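Erythrocyte binding antigen 140 (Plasmodium falciparum, PDB 4GF2) probably binds a receptor on the host erythrocyte surface through its paired Duffy binding domains, the part of the longer membrane adhesin present here. Local coordinates at residues Lys386-Leu391 with Lys464-Asp469. The protein carries 3 engineered substitutions. Numbering follows the deposited sequence.
Sequences KDENAL and KETCKD
Thr466, in the loop between helices 435-457 and 470-475, meets Glu388 and Asn389 at the start of helix 388-407. A short 3-10 turn, closed by a hydrogen bond from Cys467 N to Lys464 O (2.9 Å), presents the threonine to the helix. Its two branches divide the work. CG2, anti to the backbone N, lies 4.1 Å from Asn389 OD1, the two side chains crossing at about a right angle; OG1 turns back to a weak hydrogen bond with Asn463 O and stays 4.2 Å from Glu388 OE1, too far for a bond. A small branched residue suits this place, offering a methyl to the helix and a hydroxyl to its own turn. Glu388 is long enough to span to the same loop, where its OE2 accepts from Asn463 ND2. Next comes Cys467, whose sulfur joins Cys392, one helical turn beyond Glu388, in a disulfide. Lys468 adds a backbone tie, its O accepting from Gln396 NE2. At the N-terminus of the helix Asp387 is the N-cap, its short carboxylate well placed for OD1 to accept a hydrogen bond from Ala390 N at 2.7 Å. With just 93 Å² buried and no hydrogen bond between the two segments, Thr466 adds only light surface packing; the Cys392-Cys467 disulfide and the bonds to Asn463 and Gln396 join loop and helix within this Duffy binding domain.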
loop_
_atom_site.group_PDB
_atom_site.type_symbol
_atom_site.label_atom_id
_atom_site.label_comp_id
_atom_site.label_asym_id
_atom_site.label_seq_id
_atom_site.Cartn_x
_atom_site.Cartn_y
_atom_site.Cartn_z
ATOM N N LYS A 386 32.549 -13.927 4.659
ATOM C CA LYS A 386 32.393 -14.537 5.976
ATOM C C LYS A 386 31.557 -15.808 5.888
ATOM O O LYS A 386 30.929 -16.076 4.865
ATOM C CB LYS A 386 31.747 -13.550 6.951
ATOM C CG LYS A 386 32.704 -12.485 7.464
ATOM C CD LYS A 386 32.094 -11.678 8.598
ATOM C CE LYS A 386 33.115 -10.748 9.233
ATOM N NZ LYS A 386 34.194 -11.490 9.941
ATOM N N ASP A 387 31.549 -16.589 6.963
ATOM C CA ASP A 387 30.817 -17.852 6.984
ATOM C C ASP A 387 29.320 -17.625 7.186
ATOM O O ASP A 387 28.887 -16.516 7.504
ATOM C CB ASP A 387 31.373 -18.778 8.070
ATOM C CG ASP A 387 31.170 -18.230 9.469
ATOM O OD1 ASP A 387 30.020 -17.902 9.823
ATOM O OD2 ASP A 387 32.165 -18.128 10.216
ATOM N N GLU A 388 28.536 -18.682 6.999
ATOM C CA GLU A 388 27.081 -18.596 7.085
ATOM C C GLU A 388 26.598 -18.082 8.435
ATOM O O GLU A 388 25.735 -17.207 8.497
ATOM C CB GLU A 388 26.449 -19.964 6.817
ATOM C CG GLU A 388 26.233 -20.273 5.349
ATOM C CD GLU A 388 25.589 -21.628 5.134
ATOM O OE1 GLU A 388 25.533 -22.421 6.098
ATOM O OE2 GLU A 388 25.136 -21.899 4.001
ATOM N N ASN A 389 27.146 -18.635 9.511
ATOM C CA ASN A 389 26.710 -18.288 10.858
ATOM C C ASN A 389 26.958 -16.818 11.193
ATOM O O ASN A 389 26.165 -16.191 11.895
ATOM C CB ASN A 389 27.398 -19.185 11.887
ATOM C CG ASN A 389 27.099 -20.657 11.669
ATOM O OD1 ASN A 389 26.112 -21.010 11.023
ATOM N ND2 ASN A 389 27.950 -21.523 12.210
ATOM N N ALA A 390 28.059 -16.273 10.687
ATOM C CA ALA A 390 28.406 -14.880 10.934
ATOM C C ALA A 390 27.496 -13.972 10.117
ATOM O O ALA A 390 26.877 -13.052 10.653
ATOM C CB ALA A 390 29.861 -14.625 10.583
ATOM N N LEU A 391 27.422 -14.234 8.817
ATOM C CA LEU A 391 26.538 -13.481 7.939
ATOM C C LEU A 391 25.136 -13.481 8.521
ATOM O O LEU A 391 24.459 -12.454 8.549
ATOM C CB LEU A 391 26.515 -14.096 6.543
ATOM C CG LEU A 391 27.150 -13.258 5.437
ATOM C CD1 LEU A 391 27.196 -14.051 4.139
ATOM C CD2 LEU A 391 26.385 -11.957 5.251
ATOM N N LYS A 464 18.532 -20.380 4.067
ATOM C CA LYS A 464 17.886 -19.377 4.908
ATOM C C LYS A 464 17.497 -19.944 6.272
ATOM O O LYS A 464 17.659 -19.278 7.294
ATOM C CB LYS A 464 16.650 -18.806 4.206
ATOM C CG LYS A 464 16.917 -18.300 2.793
ATOM C CD LYS A 464 15.848 -17.318 2.330
ATOM C CE LYS A 464 14.459 -17.930 2.361
ATOM N NZ LYS A 464 13.411 -16.930 2.010
ATOM N N GLU A 465 16.992 -21.174 6.288
ATOM C CA GLU A 465 16.535 -21.795 7.530
ATOM C C GLU A 465 17.685 -22.099 8.489
ATOM O O GLU A 465 17.463 -22.548 9.611
ATOM C CB GLU A 465 15.747 -23.071 7.232
ATOM C CG GLU A 465 14.428 -22.824 6.518
ATOM C CD GLU A 465 13.568 -24.070 6.430
ATOM O OE1 GLU A 465 13.958 -25.108 7.005
ATOM O OE2 GLU A 465 12.498 -24.010 5.787
ATOM N N THR A 466 18.914 -21.861 8.042
ATOM C CA THR A 466 20.072 -21.947 8.921
ATOM C C THR A 466 20.002 -20.830 9.958
ATOM O O THR A 466 20.514 -20.964 11.071
ATOM C CB THR A 466 21.387 -21.807 8.129
ATOM O OG1 THR A 466 21.498 -22.879 7.184
ATOM C CG2 THR A 466 22.589 -21.829 9.065
ATOM N N CYS A 467 19.359 -19.731 9.578
ATOM C CA CYS A 467 19.264 -18.549 10.424
ATOM C C CYS A 467 17.989 -18.586 11.263
ATOM O O CYS A 467 16.884 -18.454 10.738
ATOM C CB CYS A 467 19.282 -17.300 9.549
ATOM S SG CYS A 467 19.857 -15.826 10.380
ATOM N N LYS A 468 18.151 -18.751 12.573
ATOM C CA LYS A 468 17.026 -19.054 13.449
ATOM C C LYS A 468 16.861 -18.033 14.567
ATOM O O LYS A 468 17.775 -17.268 14.869
ATOM C CB LYS A 468 17.223 -20.435 14.083
ATOM C CG LYS A 468 17.954 -21.437 13.201
ATOM C CD LYS A 468 18.505 -22.594 14.021
ATOM C CE LYS A 468 19.396 -23.495 13.182
ATOM N NZ LYS A 468 20.106 -24.508 14.009
ATOM N N ASP A 469 15.681 -18.042 15.181
ATOM C CA ASP A 469 15.409 -17.243 16.372
ATOM C C ASP A 469 15.652 -15.755 16.147
ATOM O O ASP A 469 15.964 -15.015 17.082
ATOM C CB ASP A 469 16.249 -17.748 17.547
ATOM C CG ASP A 469 15.856 -19.147 17.983
ATOM O OD1 ASP A 469 14.642 -19.448 17.991
ATOM O OD2 ASP A 469 16.757 -19.949 18.310
#